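Local coordinates for putative phosphomethylpyrimidine kinase (Bacteroides thetaiotaomicron, PDB 3MBJ) that probably phosphorylates pyridoxal or a related vitamin B6 or pyrimidine substrate with ATP, as a putative kinase of the phosphomethylpyrimidine kinase family, at the interface of chains A and B. Numbering follows the deposited sequence. Chains: chain A/B, Putative phosphomethylpyrimidine kinase.

Contact 1: the interface of chains A and B. Residues chain A 21, 264, 271, 273-274; chain B 6-7, 37.
The loop carrying A:Arg21, the loop at A:Leu271 and the short helix 272-275 of chain A meet the N-terminal loop of chain B and the start of its strand 37-40. A:Arg21 lies flat against B:Gln37. The guanidinium and amide planes are stacked, 26° apart, and CZ of A:Arg21 is 3.7 Å from CD of B:Gln37. The amide reaches this face on a fully extended chain, with CG anti to the backbone N (chi1 -175°). A:Glu273 of the same chain fixes the rotation of the guanidinium. Its OE1 accepts from NE of A:Arg21 at 3.1 Å and from NH2 of A:Arg21 at 2.9 Å, a side-on grip in the guanidinium plane and a salt bridge. NH2 of A:Arg21 also bonds a water at 3.0 Å. That water reaches the backbone O of B:Val7 and OE1 of B:Gln37, so it ties the two chains together. B:Val7 uses both methyl branches. CG1 packs 3.7 Å from OE1 of A:Glu273, at the edge of the guanidinium. CG2 sits 3.9 Å from both CD2 of A:Leu271 and CG of A:Lys274. CD1 of A:Leu271 touches CB of B:Lys6 at 3.7 Å. The patch joins an ion pair within chain A to a small apolar contact. It probably helps to hold the two subunits together in a two-fold symmetric dimer.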
# COMPACT_ATOMS: atom_id res chain seq x y z
N ARG A 21 0.42 -24.27 14.39
CA ARG A 21 0.29 -23.84 13.02
C ARG A 21 1.03 -24.81 12.10
O ARG A 21 2.23 -24.65 11.85
CB ARG A 21 0.82 -22.44 12.87
CG ARG A 21 -0.05 -21.39 13.60
CD ARG A 21 0.70 -20.13 13.67
NE ARG A 21 -0.00 -19.03 14.31
CZ ARG A 21 0.03 -18.68 15.59
NH1 ARG A 21 0.73 -19.36 16.52
NH2 ARG A 21 -0.63 -17.61 15.95
N TYR A 264 7.87 -17.32 24.80
CA TYR A 264 6.95 -17.95 23.87
C TYR A 264 7.08 -19.47 23.91
O TYR A 264 8.15 -20.01 24.09
CB TYR A 264 7.27 -17.44 22.44
CG TYR A 264 6.24 -17.83 21.41
CD1 TYR A 264 4.98 -17.26 21.41
CD2 TYR A 264 6.53 -18.77 20.42
CE1 TYR A 264 4.03 -17.63 20.45
CE2 TYR A 264 5.60 -19.14 19.47
CZ TYR A 264 4.36 -18.58 19.47
OH TYR A 264 3.42 -18.97 18.50
N LEU A 271 4.41 -16.87 14.48
CA LEU A 271 3.22 -15.99 14.53
C LEU A 271 2.77 -15.53 13.10
O LEU A 271 2.89 -14.37 12.71
CB LEU A 271 3.44 -14.80 15.46
CG LEU A 271 3.69 -15.19 16.92
CD1 LEU A 271 4.15 -14.01 17.75
CD2 LEU A 271 2.45 -15.82 17.56
N GLU A 273 0.20 -14.83 11.49
CA GLU A 273 -0.75 -13.77 11.21
C GLU A 273 -0.08 -12.39 11.27
O GLU A 273 -0.57 -11.46 10.62
CB GLU A 273 -1.93 -13.79 12.19
CG GLU A 273 -2.80 -15.01 12.05
CD GLU A 273 -2.21 -16.30 12.66
OE1 GLU A 273 -1.24 -16.31 13.46
OE2 GLU A 273 -2.74 -17.33 12.28
N LYS A 274 1.02 -12.26 12.02
CA LYS A 274 1.71 -10.99 12.09
C LYS A 274 2.48 -10.73 10.81
O LYS A 274 2.82 -9.61 10.56
CB LYS A 274 2.69 -10.89 13.25
CG LYS A 274 2.03 -11.02 14.61
CD LYS A 274 3.00 -10.75 15.79
CE LYS A 274 2.38 -9.74 16.76
NZ LYS A 274 3.32 -8.86 17.37
N LYS B 6 0.00 -13.86 21.87
CA LYS B 6 0.58 -12.76 21.05
C LYS B 6 -0.24 -12.51 19.80
O LYS B 6 -0.24 -11.40 19.27
CB LYS B 6 2.04 -13.04 20.70
CG LYS B 6 2.93 -13.32 21.94
CD LYS B 6 2.95 -12.14 22.89
CE LYS B 6 3.70 -12.41 24.19
NZ LYS B 6 2.94 -13.28 25.16
N VAL B 7 -0.91 -13.56 19.32
CA VAL B 7 -1.96 -13.43 18.32
C VAL B 7 -3.23 -13.99 18.94
O VAL B 7 -3.25 -15.12 19.40
CB VAL B 7 -1.62 -14.19 17.01
CG1 VAL B 7 -2.89 -14.34 16.13
CG2 VAL B 7 -0.45 -13.47 16.26
N GLN B 37 -5.48 -16.07 14.98
CA GLN B 37 -5.34 -17.50 14.83
C GLN B 37 -6.67 -18.22 14.95
O GLN B 37 -7.29 -18.14 15.99
CB GLN B 37 -4.36 -18.10 15.85
CG GLN B 37 -4.16 -19.62 15.54
CD GLN B 37 -3.20 -20.37 16.46
OE1 GLN B 37 -2.69 -19.84 17.45
NE2 GLN B 37 -2.95 -21.62 16.12
O HOH W 1 -1.83 -17.41 18.64

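Contact 2: the interface of chains A and B. Residues chain A 19, 47-48, 52; chain B 67, 70-71, 74.
OD1 of A:Asn48, the amide oxygen, packs 3.6 Å from CD1 of B:Leu74 and is gripped by a hydroxyl and a water. OG of A:Ser47 donates to OD1 of A:Asn48 at 2.5 Å, from above the amide carbonyl plane. The water adds a link between the chains, bonding OD1 of A:Asn48 at 3.1 Å and OE1 of B:Glu70 at 2.8 Å. The side chain of A:Ser47 also leans on B:Glu70, with CB atoms of the two residues 3.5 Å apart. The backbone O of A:Ser47 accepts a hydrogen bond from the indole NE1 of B:Trp71, at 3.1 Å and 158° at the hydrogen. The oxygen lies at the edge of the indole, 8° out of the ring plane. CG2 of B:Ile67, from the same helix 64-74, lies over the rim of one indole face and may help to hold the ring in position. CG of selenomethionine A:Met19 lies 4.0 Å from NE1 of B:Trp71. B:Leu74, at the end of the helix, divides its branches between two partners. Its CG is anti to the carbonyl carbon (chi1 -61°), and the two methyls spread over chain A. CD1 rests against the amide of A:Asn48. The other methyl, CD2, meets the ring of A:Tyr52, 3.3 Å from CD1 of that tyrosine.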
# COMPACT_ATOMS: atom_id res chain seq x y z
N MSE A 19 -4.67 -27.03 17.02
CA MSE A 19 -3.74 -26.12 17.68
C MSE A 19 -2.35 -26.37 17.11
O MSE A 19 -2.03 -27.44 16.57
CB MSE A 19 -3.76 -26.30 19.22
CG MSE A 19 -4.59 -25.22 19.98
SE MSE A 19 -3.64 -23.51 19.82
CE MSE A 19 -2.10 -23.90 21.02
N SER A 47 -6.23 -32.82 17.65
CA SER A 47 -6.39 -31.67 18.52
C SER A 47 -5.22 -30.73 18.36
O SER A 47 -5.35 -29.53 18.54
CB SER A 47 -6.43 -32.13 19.96
OG SER A 47 -5.22 -32.79 20.31
N ASN A 48 -4.05 -31.30 18.06
CA ASN A 48 -2.80 -30.55 18.02
C ASN A 48 -1.69 -31.43 17.47
O ASN A 48 -1.80 -32.64 17.47
CB ASN A 48 -2.42 -30.03 19.41
CG ASN A 48 -2.45 -31.11 20.47
OD1 ASN A 48 -3.45 -31.27 21.17
ND2 ASN A 48 -1.36 -31.87 20.58
N TYR A 52 3.49 -31.90 20.92
CA TYR A 52 3.01 -31.73 22.30
C TYR A 52 3.03 -33.11 22.98
O TYR A 52 3.20 -34.12 22.31
CB TYR A 52 1.58 -31.18 22.29
CG TYR A 52 1.47 -29.69 22.04
CD1 TYR A 52 1.69 -28.78 23.06
CD2 TYR A 52 1.16 -29.19 20.78
CE1 TYR A 52 1.61 -27.43 22.84
CE2 TYR A 52 1.06 -27.82 20.55
CZ TYR A 52 1.27 -26.95 21.60
OH TYR A 52 1.18 -25.60 21.38
N ILE B 67 -11.03 -33.75 21.24
CA ILE B 67 -10.23 -32.56 20.91
C ILE B 67 -10.24 -31.57 22.07
O ILE B 67 -9.19 -31.09 22.49
CB ILE B 67 -10.75 -31.87 19.60
CG1 ILE B 67 -10.43 -32.76 18.36
CG2 ILE B 67 -10.16 -30.43 19.45
CD1 ILE B 67 -11.25 -32.45 17.14
N GLU B 70 -8.17 -32.53 25.04
CA GLU B 70 -6.78 -32.19 24.81
C GLU B 70 -6.49 -30.69 24.96
O GLU B 70 -5.48 -30.31 25.56
CB GLU B 70 -6.34 -32.69 23.43
CG GLU B 70 -6.35 -34.21 23.31
CD GLU B 70 -5.52 -34.91 24.38
OE1 GLU B 70 -4.48 -34.38 24.81
OE2 GLU B 70 -5.93 -36.01 24.83
N TRP B 71 -7.38 -29.83 24.44
CA TRP B 71 -7.24 -28.40 24.60
C TRP B 71 -7.21 -27.98 26.05
O TRP B 71 -6.51 -27.02 26.40
CB TRP B 71 -8.35 -27.63 23.86
CG TRP B 71 -8.22 -27.63 22.35
CD1 TRP B 71 -7.19 -28.17 21.61
CD2 TRP B 71 -9.15 -27.12 21.41
NE1 TRP B 71 -7.43 -28.00 20.28
CE2 TRP B 71 -8.61 -27.34 20.12
CE3 TRP B 71 -10.38 -26.48 21.52
CZ2 TRP B 71 -9.26 -26.96 18.96
CZ3 TRP B 71 -11.01 -26.08 20.37
CH2 TRP B 71 -10.45 -26.33 19.10
N LEU B 74 -3.75 -28.76 27.31
CA LEU B 74 -2.85 -27.71 26.82
C LEU B 74 -3.08 -26.34 27.50
O LEU B 74 -2.26 -25.45 27.37
CB LEU B 74 -2.98 -27.52 25.30
CG LEU B 74 -2.68 -28.66 24.33
CD1 LEU B 74 -2.95 -28.13 22.89
CD2 LEU B 74 -1.26 -29.16 24.49
O HOH W 2 -2.82 -32.32 23.98

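Contact 3: the interface of chains A and B. Residues chain A 263-265; chain B 3, 6.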
# COMPACT_ATOMS: atom_id res chain seq x y z
N GLU A 263 9.01 -14.11 25.12
CA GLU A 263 8.86 -15.37 25.90
C GLU A 263 7.65 -16.11 25.29
O GLU A 263 6.55 -15.59 25.23
CB GLU A 263 8.67 -15.09 27.40
CG GLU A 263 9.77 -14.22 28.02
CD GLU A 263 11.17 -14.72 27.67
OE1 GLU A 263 11.40 -15.91 27.84
OE2 GLU A 263 12.05 -13.96 27.19
N TYR A 264 7.87 -17.32 24.80
CA TYR A 264 6.95 -17.95 23.87
C TYR A 264 7.08 -19.47 23.91
O TYR A 264 8.15 -20.01 24.09
CB TYR A 264 7.27 -17.44 22.44
CG TYR A 264 6.24 -17.83 21.41
CD1 TYR A 264 4.98 -17.26 21.41
CD2 TYR A 264 6.53 -18.77 20.42
CE1 TYR A 264 4.03 -17.63 20.45
CE2 TYR A 264 5.60 -19.14 19.47
CZ TYR A 264 4.36 -18.58 19.47
OH TYR A 264 3.42 -18.97 18.50
N ASP A 265 5.97 -20.17 23.73
CA ASP A 265 5.99 -21.62 23.67
C ASP A 265 6.06 -21.95 22.18
O ASP A 265 5.08 -21.79 21.43
CB ASP A 265 4.75 -22.18 24.38
CG ASP A 265 4.59 -23.68 24.23
OD1 ASP A 265 5.36 -24.35 23.52
OD2 ASP A 265 3.61 -24.19 24.81
N TYR B 3 2.14 -18.56 28.33
CA TYR B 3 2.15 -17.07 28.20
C TYR B 3 0.84 -16.54 27.58
O TYR B 3 0.10 -17.33 27.00
CB TYR B 3 3.31 -16.64 27.30
CG TYR B 3 4.64 -17.30 27.68
CD1 TYR B 3 5.46 -16.75 28.66
CD2 TYR B 3 5.04 -18.50 27.07
CE1 TYR B 3 6.67 -17.36 29.00
CE2 TYR B 3 6.27 -19.13 27.42
CZ TYR B 3 7.06 -18.54 28.37
OH TYR B 3 8.25 -19.14 28.71
N LYS B 6 0.00 -13.86 21.87
CA LYS B 6 0.58 -12.76 21.05
C LYS B 6 -0.24 -12.51 19.80
O LYS B 6 -0.24 -11.40 19.27
CB LYS B 6 2.04 -13.04 20.70
CG LYS B 6 2.93 -13.32 21.94
CD LYS B 6 2.95 -12.14 22.89
CE LYS B 6 3.70 -12.41 24.19
NZ LYS B 6 2.94 -13.28 25.16
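B:Tyr3 lays one face of its ring over the backbone of A:Glu263 and A:Tyr264. At the base, CB of B:Tyr3 is 4.0 Å from the carbonyl O of A:Glu263. CG comes nearer to the same oxygen, at 3.5 Å, and the oxygen lies beneath the rim of the ring. From CG the ring spreads over two neighbours. On one side CD1 and CE1 run above A:Glu263. On the other side CD2 lies 3.8 Å from CA of A:Tyr264, and CE2 sits 3.6 Å from the backbone N of A:Tyr264. CZ follows, 3.9 Å from that N and equally far from CB of A:Glu263. With CG anti to the carbonyl carbon (chi1 -48°), the ring comes over the A:Glu263 peptide, and the ring plane stands nearly perpendicular to the plane of CA, CB and CG (chi2 -86°). The partner surface is mostly main chain, so the contact probably depends largely on the flat shape of the ring. Replacing B:Tyr3 with an alanine would probably uncover the peptide between A:Glu263 and A:Tyr264 and leave CB of A:Glu263 without its ring partner. That CB packs against the ring margin, 3.4 Å from CE1 of B:Tyr3.

Contact 4: the interface of chains A and B. Residues chain A 262-264, 271; chain B 6.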
# COMPACT_ATOMS: atom_id res chain seq x y z
N TYR A 262 9.83 -12.76 21.84
CA TYR A 262 8.87 -12.93 22.93
C TYR A 262 9.26 -14.15 23.80
O TYR A 262 9.80 -15.12 23.27
CB TYR A 262 7.46 -13.20 22.35
CG TYR A 262 6.84 -12.07 21.58
CD1 TYR A 262 6.41 -10.88 22.23
CD2 TYR A 262 6.62 -12.19 20.22
CE1 TYR A 262 5.80 -9.81 21.49
CE2 TYR A 262 6.04 -11.15 19.50
CZ TYR A 262 5.66 -9.96 20.11
OH TYR A 262 5.07 -8.99 19.31
N GLU A 263 9.01 -14.11 25.12
CA GLU A 263 8.86 -15.37 25.90
C GLU A 263 7.65 -16.11 25.29
O GLU A 263 6.55 -15.59 25.23
CB GLU A 263 8.67 -15.09 27.40
CG GLU A 263 9.77 -14.22 28.02
CD GLU A 263 11.17 -14.72 27.67
OE1 GLU A 263 11.40 -15.91 27.84
OE2 GLU A 263 12.05 -13.96 27.19
N TYR A 264 7.87 -17.32 24.80
CA TYR A 264 6.95 -17.95 23.87
C TYR A 264 7.08 -19.47 23.91
O TYR A 264 8.15 -20.01 24.09
CB TYR A 264 7.27 -17.44 22.44
CG TYR A 264 6.24 -17.83 21.41
CD1 TYR A 264 4.98 -17.26 21.41
CD2 TYR A 264 6.53 -18.77 20.42
CE1 TYR A 264 4.03 -17.63 20.45
CE2 TYR A 264 5.60 -19.14 19.47
CZ TYR A 264 4.36 -18.58 19.47
OH TYR A 264 3.42 -18.97 18.50
N LEU A 271 4.41 -16.87 14.48
CA LEU A 271 3.22 -15.99 14.53
C LEU A 271 2.77 -15.53 13.10
O LEU A 271 2.89 -14.37 12.71
CB LEU A 271 3.44 -14.80 15.46
CG LEU A 271 3.69 -15.19 16.92
CD1 LEU A 271 4.15 -14.01 17.75
CD2 LEU A 271 2.45 -15.82 17.56
N LYS B 6 0.00 -13.86 21.87
CA LYS B 6 0.58 -12.76 21.05
C LYS B 6 -0.24 -12.51 19.80
O LYS B 6 -0.24 -11.40 19.27
CB LYS B 6 2.04 -13.04 20.70
CG LYS B 6 2.93 -13.32 21.94
CD LYS B 6 2.95 -12.14 22.89
CE LYS B 6 3.70 -12.41 24.19
NZ LYS B 6 2.94 -13.28 25.16
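A:Tyr262 and B:Lys6 form the tightly packed part of this contact. The aliphatic part of the lysine lies over one face of the phenol ring, and the two side chains run past each other in opposite directions. CD of B:Lys6 is 3.7 Å above the ring plane, offset toward the rim. It meets CD1 of A:Tyr262 at 3.7 Å and CE1 of the same ring at 3.9 Å. CE of B:Lys6 also comes within 3.7 Å of CD1 of A:Tyr262. A bend at chi2 (-60°) directs the lysine chain along this face, and a second bend at chi4 turns the amino group. The contacts are looser toward A:Tyr264 and the lysine tip. CD1 of A:Tyr264 is 4.5 Å from CG of B:Lys6. NZ of B:Lys6 is 4.3 Å from the carbonyl O of A:Glu263, too far for a hydrogen bond. A:Leu271 adds a methyl contact at the lysine base. With an alanine in place of A:Tyr262, the methylenes CD and CE of B:Lys6 would probably lose their flat support, and the lysine tip would be freer to turn. The site gives the N-terminal loop of chain B an apolar seat on chain A and probably adds to the stability of the pair.

Contacts 1, 3 and 4 form one continuous area. The centres of their C-alpha atoms are about 10 Å apart for contacts 1 and 3, 8 Å for contacts 1 and 4, and 4 Å for contacts 3 and 4. All three share A:Tyr264 and B:Lys6. Contact 1 also shares A:Leu271 with contact 4, and contact 3 shares A:Glu263 with it. Contact 2 stands apart, about 16 Å from contacts 1 and 3 and 18 Å from contact 4, and uses helix 64-74 of chain B. Two-fold symmetry repeats every contact with the chains exchanged, which fits a dimer within the six-chain assembly.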